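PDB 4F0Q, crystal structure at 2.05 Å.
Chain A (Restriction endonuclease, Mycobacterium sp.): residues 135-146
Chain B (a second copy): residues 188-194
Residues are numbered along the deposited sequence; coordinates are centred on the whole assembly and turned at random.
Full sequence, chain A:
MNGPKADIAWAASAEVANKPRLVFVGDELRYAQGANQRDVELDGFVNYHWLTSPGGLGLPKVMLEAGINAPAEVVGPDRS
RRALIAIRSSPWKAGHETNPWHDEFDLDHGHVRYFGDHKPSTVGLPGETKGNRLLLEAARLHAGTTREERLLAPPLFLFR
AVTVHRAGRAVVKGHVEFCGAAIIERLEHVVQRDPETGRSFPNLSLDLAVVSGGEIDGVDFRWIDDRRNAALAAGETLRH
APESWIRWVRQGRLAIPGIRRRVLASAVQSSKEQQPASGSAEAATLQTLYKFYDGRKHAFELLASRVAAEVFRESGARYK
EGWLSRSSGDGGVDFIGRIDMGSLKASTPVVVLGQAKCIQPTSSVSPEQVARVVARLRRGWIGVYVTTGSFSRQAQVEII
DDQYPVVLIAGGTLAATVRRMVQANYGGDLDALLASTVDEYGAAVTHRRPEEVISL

Chain A 135-146: LLEAARLHAGTT
Chain B, residues 188-194: EHVVQRD

This is a small, mostly apolar contact between two copies of the protein, in which a chain A helix end and the loop after it pack against one side of a chain B strand, with no direct hydrogen bond and one bridging water. The two stretches bury 372 Å² in total.

The chain A helix enters from earlier in the chain and includes A:Leu135 to A:Ala139. Its backbone carries typical helical angles, such as -61/-33 at A:Ala139. The bond from A:Arg140 N to A:Leu136 O is 2.9 Å, and that from A:His142 N to A:Ala138 O is also 2.9 Å. The pattern then loosens: A:Ala143 N to A:Ala139 O is a weak bond of 3.3 Å. A:Ala143 (-120/32) and A:Gly144 (-59/137) lead the chain out of the helix.

The chain B strand is extended, with B:Val191 at -118/123. Helix and strand run in broadly the same direction, at 43°, and their axes approach to 8.2 Å. The CA atoms of A:Ala139 and B:His189 are 7.8 Å apart, those of A:Ala143 and B:Val191 6.0 Å, and those of A:Thr145 and B:Arg193 6.9 Å. Strand alternation turns B:His189, B:Val191 and B:Arg193 toward chain A, while B:Val190 and B:Gln192 point away.

B:His189 has chi1 t and chi2 -94°. A:Ala139 CB lies over one face of its ring, 4.2 Å from the ring centroid, in a CH-pi contact. A:Leu136 (m, t) brings CD2 to 3.8 Å from B:His189 CD2. Water 1 donates to A:Leu136 O at 2.7 Å and hydrogen-bonds B:His189 NE2 at 3.0 Å. It thus links a helix carbonyl to the imidazole.

B:Val191 (chi1 t) is buried and has the largest covered area. Its CG2 meets A:Ala143 CB at 3.6 Å, an apolar contact. A:Ala143 O also lies 3.3 Å from B:Val191 CG1, a close van der Waals contact of a carbonyl with a methyl. A:Arg140 (t, p, t, chi4 90°) places NH1 3.7 Å from B:Val191 CG1. This is van der Waals packing, and the guanidinium finds its hydrogen bonds elsewhere in the structure.

A:Thr145 (chi1 p) closes the contact with its methyl group. A:Thr145 CG2 lies 3.9 Å from B:Val191 CG1 and 4.1 Å from B:Arg193 CB. The hydroxyl is hydrogen-bonded elsewhere. B:Arg193 is extended (t, t, t, chi4 -88°), and its CB supplies this aliphatic contact. A:Thr146 (chi1 p) caps the helix that follows.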

ATOM      1  N   LEU A 135      22.392 -23.844  13.477  1.00 16.90           N
ATOM      2  CA  LEU A 135      21.538 -22.941  12.712  1.00 16.43           C
ATOM      3  C   LEU A 135      22.347 -21.954  11.874  1.00 14.28           C
ATOM      4  O   LEU A 135      21.938 -21.592  10.775  1.00 13.38           O
ATOM      5  CB  LEU A 135      20.577 -22.188  13.635  1.00 17.98           C
ATOM      6  CG  LEU A 135      19.497 -23.013  14.339  1.00 14.21           C
ATOM      7  CD1 LEU A 135      18.550 -22.104  15.109  1.00 16.28           C
ATOM      8  CD2 LEU A 135      18.733 -23.871  13.344  1.00 12.19           C
ATOM      9  N   LEU A 136      23.488 -21.517  12.400  1.00 14.81           N
ATOM     10  CA  LEU A 136      24.375 -20.621  11.660  1.00 13.86           C
ATOM     11  C   LEU A 136      25.084 -21.372  10.537  1.00 14.36           C
ATOM     12  O   LEU A 136      25.153 -20.894   9.395  1.00 18.94           O
ATOM     13  CB  LEU A 136      25.398 -19.978  12.600  1.00 14.01           C
ATOM     14  CG  LEU A 136      24.875 -18.882  13.534  1.00 13.38           C
ATOM     15  CD1 LEU A 136      25.912 -18.522  14.585  1.00 14.81           C
ATOM     16  CD2 LEU A 136      24.475 -17.651  12.737  1.00 16.83           C
ATOM     17  N   GLU A 137      25.602 -22.553  10.869  1.00 15.96           N
ATOM     18  CA  GLU A 137      26.264 -23.407   9.887  1.00 15.88           C
ATOM     19  C   GLU A 137      25.316 -23.781   8.752  1.00 16.48           C
ATOM     20  O   GLU A 137      25.738 -23.941   7.607  1.00 14.85           O
ATOM     21  CB  GLU A 137      26.822 -24.665  10.553  1.00 14.70           C
ATOM     22  CG  GLU A 137      28.056 -24.418  11.407  1.00 16.73           C
ATOM     23  CD  GLU A 137      28.518 -25.659  12.145  1.00 19.92           C
ATOM     24  OE1 GLU A 137      27.716 -26.607  12.278  1.00 20.63           O
ATOM     25  OE2 GLU A 137      29.685 -25.688  12.591  1.00 26.30           O
ATOM     26  N   ALA A 138      24.034 -23.913   9.076  1.00 15.05           N
ATOM     27  CA  ALA A 138      23.016 -24.162   8.063  1.00 14.83           C
ATOM     28  C   ALA A 138      22.713 -22.888   7.283  1.00 13.15           C
ATOM     29  O   ALA A 138      22.517 -22.927   6.071  1.00 14.36           O
ATOM     30  CB  ALA A 138      21.752 -24.706   8.701  1.00 13.39           C
ATOM     31  N   ALA A 139      22.682 -21.761   7.989  1.00 13.23           N
ATOM     32  CA  ALA A 139      22.376 -20.468   7.385  1.00 12.68           C
ATOM     33  C   ALA A 139      23.399 -20.108   6.319  1.00 14.37           C
ATOM     34  O   ALA A 139      23.072 -19.460   5.324  1.00 14.06           O
ATOM     35  CB  ALA A 139      22.316 -19.384   8.448  1.00 12.18           C
ATOM     36  N   ARG A 140      24.640 -20.532   6.538  1.00 13.74           N
ATOM     37  CA  ARG A 140      25.699 -20.341   5.552  1.00 12.29           C
ATOM     38  C   ARG A 140      25.348 -20.989   4.208  1.00 14.02           C
ATOM     39  O   ARG A 140      25.690 -20.465   3.148  1.00 11.85           O
ATOM     40  CB  ARG A 140      27.020 -20.901   6.088  1.00 13.84           C
ATOM     41  CG  ARG A 140      28.139 -20.998   5.062  1.00 13.63           C
ATOM     42  CD  ARG A 140      28.527 -19.637   4.506  1.00 14.35           C
ATOM     43  NE  ARG A 140      29.576 -19.757   3.498  1.00 15.72           N
ATOM     44  CZ  ARG A 140      29.349 -19.929   2.200  1.00 11.46           C
ATOM     45  NH1 ARG A 140      28.107 -19.992   1.740  1.00 16.06           N
ATOM     46  NH2 ARG A 140      30.368 -20.033   1.357  1.00 10.19           N
ATOM     47  N   LEU A 141      24.651 -22.119   4.260  1.00 13.65           N
ATOM     48  CA  LEU A 141      24.347 -22.887   3.054  1.00 14.54           C
ATOM     49  C   LEU A 141      22.958 -22.604   2.480  1.00 15.69           C
ATOM     50  O   LEU A 141      22.723 -22.799   1.288  1.00 13.71           O
ATOM     51  CB  LEU A 141      24.517 -24.385   3.320  1.00 14.36           C
ATOM     52  CG  LEU A 141      25.946 -24.844   3.606  1.00 14.22           C
ATOM     53  CD1 LEU A 141      25.982 -26.331   3.915  1.00 13.23           C
ATOM     54  CD2 LEU A 141      26.856 -24.515   2.432  1.00 13.39           C
ATOM     55  N   HIS A 142      22.043 -22.145   3.327  1.00 16.22           N
ATOM     56  CA  HIS A 142      20.706 -21.777   2.876  1.00 12.15           C
ATOM     57  C   HIS A 142      20.743 -20.445   2.138  1.00 15.27           C
ATOM     58  O   HIS A 142      19.779 -20.056   1.479  1.00 15.12           O
ATOM     59  CB  HIS A 142      19.730 -21.722   4.051  1.00 12.38           C
ATOM     60  CG  HIS A 142      19.259 -23.067   4.505  1.00  9.92           C
ATOM     61  ND1 HIS A 142      17.947 -23.473   4.394  1.00 13.15           N
ATOM     62  CD2 HIS A 142      19.927 -24.105   5.062  1.00 13.40           C
ATOM     63  CE1 HIS A 142      17.825 -24.700   4.868  1.00 12.58           C
ATOM     64  NE2 HIS A 142      19.012 -25.107   5.279  1.00 12.76           N
ATOM     65  N   ALA A 143      21.868 -19.750   2.262  1.00 17.36           N
ATOM     66  CA  ALA A 143      22.118 -18.544   1.491  1.00 17.17           C
ATOM     67  C   ALA A 143      23.372 -18.741   0.647  1.00 17.39           C
ATOM     68  O   ALA A 143      24.118 -17.795   0.395  1.00 17.99           O
ATOM     69  CB  ALA A 143      22.269 -17.345   2.409  1.00 17.48           C
ATOM     70  N   GLY A 144      23.596 -19.982   0.222  1.00 17.15           N
ATOM     71  CA  GLY A 144      24.739 -20.321  -0.606  1.00 16.09           C
ATOM     72  C   GLY A 144      24.754 -19.546  -1.909  1.00 17.13           C
ATOM     73  O   GLY A 144      23.722 -19.389  -2.561  1.00 16.70           O
ATOM     74  N   THR A 145      25.932 -19.065  -2.290  1.00 18.00           N
ATOM     75  CA  THR A 145      26.066 -18.206  -3.463  1.00 18.01           C
ATOM     76  C   THR A 145      26.060 -18.984  -4.774  1.00 15.83           C
ATOM     77  O   THR A 145      25.995 -18.390  -5.849  1.00 17.55           O
ATOM     78  CB  THR A 145      27.343 -17.351  -3.392  1.00 14.51           C
ATOM     79  OG1 THR A 145      28.491 -18.206  -3.351  1.00 20.14           O
ATOM     80  CG2 THR A 145      27.322 -16.473  -2.151  1.00 14.73           C
ATOM     81  N   THR A 146      26.142 -20.307  -4.686  1.00 18.81           N
ATOM     82  CA  THR A 146      26.091 -21.154  -5.874  1.00 17.06           C
ATOM     83  C   THR A 146      25.136 -22.321  -5.667  1.00 17.26           C
ATOM     84  O   THR A 146      24.747 -22.625  -4.539  1.00 17.69           O
ATOM     85  CB  THR A 146      27.479 -21.720  -6.237  1.00 15.51           C
ATOM     86  OG1 THR A 146      27.970 -22.521  -5.156  1.00 21.23           O
ATOM     87  CG2 THR A 146      28.463 -20.597  -6.523  1.00 19.22           C
TER
ATOM     88  N   GLU B 188      21.344  -8.793  11.271  1.00 19.23           N
ATOM     89  CA  GLU B 188      21.030 -10.118  10.752  1.00 21.24           C
ATOM     90  C   GLU B 188      22.223 -10.806  10.097  1.00 18.28           C
ATOM     91  O   GLU B 188      23.279 -10.205   9.907  1.00 16.35           O
ATOM     92  CB  GLU B 188      19.852 -10.049   9.776  1.00 22.06           C
ATOM     93  CG  GLU B 188      20.074  -9.145   8.579  1.00 26.25           C
ATOM     94  CD  GLU B 188      18.812  -8.957   7.762  1.00 28.39           C
ATOM     95  OE1 GLU B 188      18.919  -8.604   6.569  1.00 37.39           O
ATOM     96  OE2 GLU B 188      17.712  -9.159   8.317  1.00 27.87           O
ATOM     97  N   HIS B 189      22.039 -12.078   9.763  1.00 16.71           N
ATOM     98  CA  HIS B 189      23.076 -12.872   9.125  1.00 17.47           C
ATOM     99  C   HIS B 189      23.048 -12.631   7.622  1.00 13.70           C
ATOM    100  O   HIS B 189      21.978 -12.513   7.027  1.00 17.44           O
ATOM    101  CB  HIS B 189      22.850 -14.355   9.426  1.00 17.65           C
ATOM    102  CG  HIS B 189      23.970 -15.245   8.982  1.00 15.37           C
ATOM    103  ND1 HIS B 189      23.976 -15.881   7.760  1.00 17.79           N
ATOM    104  CD2 HIS B 189      25.114 -15.616   9.605  1.00 14.59           C
ATOM    105  CE1 HIS B 189      25.078 -16.600   7.645  1.00 16.34           C
ATOM    106  NE2 HIS B 189      25.786 -16.456   8.751  1.00 18.74           N
ATOM    107  N   VAL B 190      24.223 -12.550   7.008  1.00 16.69           N
ATOM    108  CA  VAL B 190      24.303 -12.373   5.564  1.00 16.06           C
ATOM    109  C   VAL B 190      25.380 -13.283   4.979  1.00 13.34           C
ATOM    110  O   VAL B 190      26.348 -13.622   5.654  1.00 16.18           O
ATOM    111  CB  VAL B 190      24.568 -10.891   5.185  1.00 18.50           C
ATOM    112  CG1 VAL B 190      25.979 -10.476   5.570  1.00 13.74           C
ATOM    113  CG2 VAL B 190      24.324 -10.653   3.700  1.00 18.55           C
ATOM    114  N   VAL B 191      25.192 -13.709   3.735  1.00 16.18           N
ATOM    115  CA  VAL B 191      26.230 -14.446   3.026  1.00 17.74           C
ATOM    116  C   VAL B 191      26.668 -13.656   1.799  1.00 15.07           C
ATOM    117  O   VAL B 191      25.854 -13.317   0.940  1.00 15.50           O
ATOM    118  CB  VAL B 191      25.771 -15.854   2.612  1.00 14.67           C
ATOM    119  CG1 VAL B 191      26.814 -16.506   1.717  1.00 13.81           C
ATOM    120  CG2 VAL B 191      25.516 -16.708   3.844  1.00 13.31           C
ATOM    121  N   GLN B 192      27.959 -13.357   1.732  1.00 16.62           N
ATOM    122  CA  GLN B 192      28.493 -12.527   0.665  1.00 16.73           C
ATOM    123  C   GLN B 192      29.471 -13.300  -0.205  1.00 16.30           C
ATOM    124  O   GLN B 192      29.922 -14.390   0.158  1.00 17.83           O
ATOM    125  CB  GLN B 192      29.190 -11.302   1.252  1.00 18.18           C
ATOM    126  CG  GLN B 192      28.370 -10.574   2.301  1.00 14.25           C
ATOM    127  CD  GLN B 192      29.138  -9.448   2.957  1.00 14.12           C
ATOM    128  OE1 GLN B 192      28.768  -8.977   4.030  1.00 27.08           O
ATOM    129  NE2 GLN B 192      30.212  -9.008   2.313  1.00 15.64           N
ATOM    130  N   ARG B 193      29.792 -12.725  -1.359  1.00 16.86           N
ATOM    131  CA  ARG B 193      30.791 -13.294  -2.252  1.00 18.84           C
ATOM    132  C   ARG B 193      31.828 -12.231  -2.603  1.00 18.96           C
ATOM    133  O   ARG B 193      31.484 -11.064  -2.808  1.00 21.04           O
ATOM    134  CB  ARG B 193      30.130 -13.826  -3.526  1.00 13.95           C
ATOM    135  CG  ARG B 193      31.083 -14.569  -4.449  1.00 19.35           C
ATOM    136  CD  ARG B 193      30.393 -15.026  -5.720  1.00 18.95           C
ATOM    137  NE  ARG B 193      31.281 -15.815  -6.569  1.00 18.52           N
ATOM    138  CZ  ARG B 193      32.092 -15.299  -7.487  1.00 22.57           C
ATOM    139  NH1 ARG B 193      32.133 -13.988  -7.677  1.00 22.34           N
ATOM    140  NH2 ARG B 193      32.864 -16.095  -8.215  1.00 21.40           N
ATOM    141  N   ASP B 194      33.094 -12.637  -2.658  1.00 22.59           N
ATOM    142  CA  ASP B 194      34.170 -11.730  -3.026  1.00 22.62           C
ATOM    143  C   ASP B 194      34.447 -11.836  -4.521  1.00 25.45           C
ATOM    144  O   ASP B 194      34.958 -12.852  -4.991  1.00 26.95           O
ATOM    145  CB  ASP B 194      35.431 -12.047  -2.221  1.00 21.85           C
ATOM    146  CG  ASP B 194      36.534 -11.027  -2.435  1.00 29.12           C
ATOM    147  OD1 ASP B 194      36.255  -9.961  -3.025  1.00 30.58           O
ATOM    148  OD2 ASP B 194      37.678 -11.288  -2.000  1.00 32.08           O
TER
HETATM  149  O   HOH W   1      27.214 -19.079   9.312  1.00 13.01           O